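Local coordinates for protein sensor histidine kinase (Clostridium perfringens, PDB 4ONX) that probably serves as the extracytoplasmic, Cache-type sensor domain of a histidine kinase in two-component signalling, at residues E[55-69]-E[82-94]. Residues are numbered along the deposited sequence; the frame is centred on the assembly and turned at random.
Sequences DLSNGEINSRIQEYT and IVVADMRGVKYSH. With ZN (zinc ion), chain O.
Tyr-92 runs in from strand 90-94 against the turn between helices 55-58 and 63-69, and has the largest share of the buried surface. One face of its ring lies against the helix: Ile-65 CG2 makes a CH-pi contact 3.8 Å from the ring centroid, with Gln-66 N over the same face. Lys-91 CG lies over the rim of the opposite face. At the far edge the hydroxyl gives its proton to Asp-55 OD2 (OH to OD2, 2.7 Å) on the syn side of the carboxylate and accepts from Asn-62 N and Lys-91 NZ, each 3.0 Å from OH. These three bonds fix the ring's outer end, and the first two tie one helix's last turn to the next one's N-cap.

Lys-91 stays extended as far as CE and bends only at its last torsion, which brings NZ to 2.6 Å from Glu-60 O, well above the carbonyl plane. Its salt bridge to Asp-55 OD1 is long. Lys-91 and Tyr-92 both face Val-84 in a classic beta bulge, which lets consecutive side chains point at the helices.

At the other end Thr-69 CG2 packs on Val-84 CG2 (4.1 Å), while OG1, turned back to bond Gln-66 O at 2.6 Å, lies at the edge of the His-94 ring. Gln-66 OE1 takes a bond from His-94 NE2 (2.6 Å), bent to 132° at the hydrogen.

On the side of helix 63-75 facing away from the strands, Glu-67 binds zinc with His-71 and with Glu-67 and His-71 of the third subunit. Consistent with a single Cache sensor domain, helix 63-75 packs on strand 90-95 and the start of 81-86, while Leu-56 wedges over Val-84 and carries helix 50-58 onto Val-144 and Val-137 of strands 142-153 and 129-139.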
loop_
_atom_site.group_PDB
_atom_site.type_symbol
_atom_site.label_atom_id
_atom_site.label_comp_id
_atom_site.label_asym_id
_atom_site.label_seq_id
_atom_site.Cartn_x
_atom_site.Cartn_y
_atom_site.Cartn_z
ATOM N N ASP E 55 18.789 -8.644 -9.376
ATOM C CA ASP E 55 18.342 -7.270 -9.534
ATOM C C ASP E 55 19.484 -6.327 -9.879
ATOM O O ASP E 55 19.354 -5.508 -10.780
ATOM C CB ASP E 55 17.604 -6.799 -8.281
ATOM C CG ASP E 55 17.165 -5.360 -8.378
ATOM O OD1 ASP E 55 18.027 -4.467 -8.291
ATOM O OD2 ASP E 55 15.950 -5.121 -8.502
ATOM N N LEU E 56 20.604 -6.445 -9.175
ATOM C CA LEU E 56 21.743 -5.584 -9.453
ATOM C C LEU E 56 22.312 -5.862 -10.827
ATOM O O LEU E 56 22.764 -4.947 -11.516
ATOM C CB LEU E 56 22.822 -5.743 -8.390
ATOM C CG LEU E 56 22.423 -5.211 -7.015
ATOM C CD1 LEU E 56 23.517 -5.501 -6.001
ATOM C CD2 LEU E 56 22.129 -3.718 -7.086
ATOM N N SER E 57 22.295 -7.127 -11.224
ATOM C CA SER E 57 22.783 -7.516 -12.534
ATOM C C SER E 57 21.926 -6.874 -13.629
ATOM O O SER E 57 22.442 -6.160 -14.476
ATOM C CB SER E 57 22.760 -9.034 -12.666
ATOM O OG SER E 57 23.109 -9.431 -13.972
ATOM N N ASN E 58 20.617 -7.105 -13.560
ATOM C CA ASN E 58 19.642 -6.580 -14.537
ATOM C C ASN E 58 19.618 -5.073 -14.773
ATOM O O ASN E 58 19.317 -4.633 -15.872
ATOM C CB ASN E 58 18.225 -6.989 -14.126
ATOM C CG ASN E 58 17.964 -8.469 -14.306
ATOM O OD1 ASN E 58 18.577 -9.123 -15.151
ATOM N ND2 ASN E 58 17.025 -9.000 -13.530
ATOM N N GLY E 59 19.863 -4.281 -13.737
ATOM C CA GLY E 59 19.831 -2.825 -13.874
ATOM C C GLY E 59 18.427 -2.238 -13.808
ATOM O O GLY E 59 18.264 -1.022 -13.781
ATOM N N GLU E 60 17.408 -3.091 -13.783
ATOM C CA GLU E 60 16.026 -2.621 -13.705
ATOM C C GLU E 60 15.727 -2.167 -12.288
ATOM O O GLU E 60 16.230 -2.750 -11.329
ATOM C CB GLU E 60 15.058 -3.740 -14.125
ATOM C CG GLU E 60 15.315 -4.217 -15.555
ATOM C CD GLU E 60 14.902 -3.235 -16.647
ATOM O OE1 GLU E 60 14.345 -2.160 -16.346
ATOM O OE2 GLU E 60 15.134 -3.553 -17.834
ATOM N N ILE E 61 14.945 -1.098 -12.161
ATOM C CA ILE E 61 14.562 -0.570 -10.849
ATOM C C ILE E 61 13.274 -1.246 -10.389
ATOM O O ILE E 61 12.268 -1.219 -11.094
ATOM C CB ILE E 61 14.379 0.970 -10.871
ATOM C CG1 ILE E 61 15.611 1.653 -11.496
ATOM C CG2 ILE E 61 14.107 1.488 -9.461
ATOM C CD1 ILE E 61 15.487 3.157 -11.656
ATOM N N ASN E 62 13.314 -1.842 -9.197
ATOM C CA ASN E 62 12.167 -2.552 -8.636
ATOM C C ASN E 62 11.830 -2.052 -7.242
ATOM O O ASN E 62 12.569 -2.298 -6.296
ATOM C CB ASN E 62 12.468 -4.042 -8.596
ATOM C CG ASN E 62 11.317 -4.860 -8.056
ATOM O OD1 ASN E 62 10.404 -4.338 -7.420
ATOM N ND2 ASN E 62 11.359 -6.156 -8.308
ATOM N N SER E 63 10.692 -1.377 -7.121
ATOM C CA SER E 63 10.264 -0.797 -5.843
ATOM C C SER E 63 10.079 -1.806 -4.701
ATOM O O SER E 63 10.153 -1.423 -3.534
ATOM C CB SER E 63 8.979 0.008 -6.028
ATOM O OG SER E 63 7.917 -0.834 -6.431
ATOM N N ARG E 64 9.810 -3.070 -5.021
ATOM C CA ARG E 64 9.652 -4.084 -3.972
ATOM C C ARG E 64 11.002 -4.366 -3.334
ATOM O O ARG E 64 11.077 -4.639 -2.135
ATOM C CB ARG E 64 9.036 -5.365 -4.521
ATOM C CG ARG E 64 7.628 -5.191 -5.069
ATOM C CD ARG E 64 6.550 -5.039 -4.003
ATOM N NE ARG E 64 6.455 -6.197 -3.101
ATOM C CZ ARG E 64 6.759 -6.208 -1.799
ATOM N NH1 ARG E 64 7.132 -5.100 -1.169
ATOM N NH2 ARG E 64 6.634 -7.339 -1.101
ATOM N N ILE E 65 12.067 -4.308 -4.128
ATOM C CA ILE E 65 13.408 -4.503 -3.587
ATOM C C ILE E 65 13.698 -3.315 -2.702
ATOM O O ILE E 65 14.246 -3.436 -1.607
ATOM C CB ILE E 65 14.495 -4.518 -4.672
ATOM C CG1 ILE E 65 14.261 -5.640 -5.683
ATOM C CG2 ILE E 65 15.868 -4.669 -4.032
ATOM C CD1 ILE E 65 14.348 -7.026 -5.104
ATOM N N GLN E 66 13.335 -2.149 -3.206
ATOM C CA GLN E 66 13.546 -0.922 -2.488
ATOM C C GLN E 66 12.899 -1.101 -1.106
ATOM O O GLN E 66 13.545 -0.928 -0.068
ATOM C CB GLN E 66 12.915 0.233 -3.272
ATOM C CG GLN E 66 13.602 1.579 -3.117
ATOM C CD GLN E 66 13.532 2.143 -1.728
ATOM O OE1 GLN E 66 12.645 1.802 -0.947
ATOM N NE2 GLN E 66 14.448 3.048 -1.421
ATOM N N GLU E 67 11.640 -1.521 -1.106
ATOM C CA GLU E 67 10.897 -1.736 0.135
ATOM C C GLU E 67 11.562 -2.805 1.015
ATOM O O GLU E 67 11.579 -2.690 2.246
ATOM C CB GLU E 67 9.443 -2.106 -0.190
ATOM C CG GLU E 67 8.474 -2.085 0.992
ATOM C CD GLU E 67 8.616 -3.262 1.937
ATOM O OE1 GLU E 67 9.198 -4.283 1.536
ATOM O OE2 GLU E 67 8.119 -3.173 3.074
ATOM N N TYR E 68 12.106 -3.845 0.387
ATOM C CA TYR E 68 12.760 -4.924 1.123
ATOM C C TYR E 68 13.814 -4.416 2.103
ATOM O O TYR E 68 13.944 -4.942 3.209
ATOM C CB TYR E 68 13.398 -5.922 0.150
ATOM C CG TYR E 68 14.183 -7.020 0.839
ATOM C CD1 TYR E 68 13.549 -8.145 1.312
ATOM C CD2 TYR E 68 15.554 -6.925 1.004
ATOM C CE1 TYR E 68 14.253 -9.152 1.933
ATOM C CE2 TYR E 68 16.271 -7.928 1.624
ATOM C CZ TYR E 68 15.608 -9.042 2.090
ATOM O OH TYR E 68 16.288 -10.063 2.718
ATOM N N THR E 69 14.561 -3.401 1.693
ATOM C CA THR E 69 15.621 -2.858 2.529
ATOM C C THR E 69 15.095 -2.118 3.756
ATOM O O THR E 69 15.812 -1.951 4.744
ATOM C CB THR E 69 16.504 -1.858 1.758
ATOM O OG1 THR E 69 15.718 -0.732 1.356
ATOM C CG2 THR E 69 17.147 -2.513 0.540
ATOM N N ILE E 82 21.276 1.926 5.215
ATOM C CA ILE E 82 21.511 0.812 4.335
ATOM C C ILE E 82 21.521 1.329 2.923
ATOM O O ILE E 82 20.593 2.021 2.497
ATOM C CB ILE E 82 20.422 -0.246 4.360
ATOM C CG1 ILE E 82 20.363 -0.952 5.698
ATOM C CG2 ILE E 82 20.665 -1.248 3.240
ATOM C CD1 ILE E 82 19.382 -2.098 5.685
ATOM N N VAL E 83 22.541 0.938 2.183
ATOM C CA VAL E 83 22.659 1.335 0.811
ATOM C C VAL E 83 22.988 0.146 -0.040
ATOM O O VAL E 83 23.821 -0.674 0.323
ATOM C CB VAL E 83 23.758 2.373 0.643
ATOM C CG1 VAL E 83 24.043 2.606 -0.830
ATOM C CG2 VAL E 83 23.356 3.658 1.342
ATOM N N VAL E 84 22.307 0.051 -1.167
ATOM C CA VAL E 84 22.536 -1.007 -2.108
ATOM C C VAL E 84 22.859 -0.315 -3.407
ATOM O O VAL E 84 22.059 0.462 -3.937
ATOM C CB VAL E 84 21.303 -1.892 -2.284
ATOM C CG1 VAL E 84 21.575 -2.954 -3.341
ATOM C CG2 VAL E 84 20.926 -2.523 -0.953
ATOM N N ALA E 85 24.044 -0.595 -3.921
ATOM C CA ALA E 85 24.497 0.032 -5.137
ATOM C C ALA E 85 24.932 -0.986 -6.159
ATOM O O ALA E 85 25.433 -2.056 -5.818
ATOM C CB ALA E 85 25.656 0.958 -4.824
ATOM N N ASP E 86 24.713 -0.646 -7.422
ATOM C CA ASP E 86 25.176 -1.477 -8.516
ATOM C C ASP E 86 26.470 -0.797 -8.975
ATOM O O ASP E 86 26.925 0.155 -8.337
ATOM C CB ASP E 86 24.123 -1.618 -9.611
ATOM C CG ASP E 86 23.779 -0.314 -10.269
ATOM O OD1 ASP E 86 24.437 0.714 -9.982
ATOM O OD2 ASP E 86 22.833 -0.337 -11.080
HETATM N N MSE E 87 27.065 -1.259 -10.063
HETATM C CA MSE E 87 28.333 -0.677 -10.494
HETATM C C MSE E 87 28.210 0.756 -10.954
HETATM O O MSE E 87 29.214 1.455 -11.031
HETATM C CB MSE E 87 29.008 -1.546 -11.546
HETATM C CG MSE E 87 29.242 -2.991 -11.085
HETATM SE SE MSE E 87 30.304 -3.203 -9.427
HETATM C CE MSE E 87 31.123 -1.446 -9.189
ATOM N N ARG E 88 26.995 1.218 -11.255
ATOM C CA ARG E 88 26.787 2.603 -11.694
ATOM C C ARG E 88 26.678 3.533 -10.481
ATOM O O ARG E 88 27.115 4.679 -10.516
ATOM C CB ARG E 88 25.521 2.676 -12.571
ATOM C CG ARG E 88 25.176 4.084 -13.185
ATOM C CD ARG E 88 24.246 4.908 -12.309
ATOM N NE ARG E 88 24.138 6.283 -12.805
ATOM C CZ ARG E 88 23.458 6.693 -13.882
ATOM N NH1 ARG E 88 22.799 5.838 -14.657
ATOM N NH2 ARG E 88 23.461 7.988 -14.206
ATOM N N GLY E 89 26.101 3.032 -9.399
ATOM C CA GLY E 89 25.968 3.830 -8.194
ATOM C C GLY E 89 24.837 3.367 -7.307
ATOM O O GLY E 89 24.274 2.288 -7.496
ATOM N N VAL E 90 24.518 4.193 -6.321
ATOM C CA VAL E 90 23.450 3.893 -5.374
ATOM C C VAL E 90 22.164 3.637 -6.137
ATOM O O VAL E 90 21.759 4.451 -6.954
ATOM C CB VAL E 90 23.248 5.051 -4.381
ATOM C CG1 VAL E 90 22.001 4.838 -3.533
ATOM C CG2 VAL E 90 24.480 5.204 -3.499
ATOM N N LYS E 91 21.536 2.497 -5.863
ATOM C CA LYS E 91 20.307 2.109 -6.534
ATOM C C LYS E 91 19.142 2.161 -5.542
ATOM O O LYS E 91 18.132 2.800 -5.809
ATOM C CB LYS E 91 20.472 0.711 -7.124
ATOM C CG LYS E 91 19.374 0.278 -8.079
ATOM C CD LYS E 91 19.735 -1.081 -8.668
ATOM C CE LYS E 91 18.923 -1.605 -9.795
ATOM N NZ LYS E 91 17.540 -1.145 -9.695
ATOM N N TYR E 92 19.285 1.485 -4.406
ATOM C CA TYR E 92 18.260 1.494 -3.367
ATOM C C TYR E 92 18.902 2.030 -2.106
ATOM O O TYR E 92 20.124 1.963 -1.946
ATOM C CB TYR E 92 17.710 0.104 -3.112
ATOM C CG TYR E 92 17.210 -0.592 -4.355
ATOM C CD1 TYR E 92 16.075 -0.141 -5.019
ATOM C CD2 TYR E 92 17.847 -1.722 -4.843
ATOM C CE1 TYR E 92 15.607 -0.779 -6.152
ATOM C CE2 TYR E 92 17.388 -2.370 -5.972
ATOM C CZ TYR E 92 16.267 -1.898 -6.624
ATOM O OH TYR E 92 15.795 -2.539 -7.756
ATOM N N SER E 93 18.087 2.588 -1.223
ATOM C CA SER E 93 18.602 3.170 -0.003
ATOM C C SER E 93 17.523 3.490 1.001
ATOM O O SER E 93 16.451 3.941 0.638
ATOM C CB SER E 93 19.347 4.472 -0.325
ATOM O OG SER E 93 19.693 5.161 0.856
ATOM N N HIS E 94 17.821 3.264 2.269
ATOM C CA HIS E 94 16.903 3.607 3.346
ATOM C C HIS E 94 17.682 4.038 4.560
ATOM O O HIS E 94 18.768 3.532 4.819
ATOM C CB HIS E 94 15.956 2.469 3.700
ATOM C CG HIS E 94 14.675 2.488 2.931
ATOM N ND1 HIS E 94 13.619 3.308 3.275
ATOM C CD2 HIS E 94 14.260 1.768 1.863
ATOM C CE1 HIS E 94 12.616 3.108 2.437
ATOM N NE2 HIS E 94 12.978 2.175 1.574
HETATM ZN ZN ZN O . 8.588 -5.836 2.727
#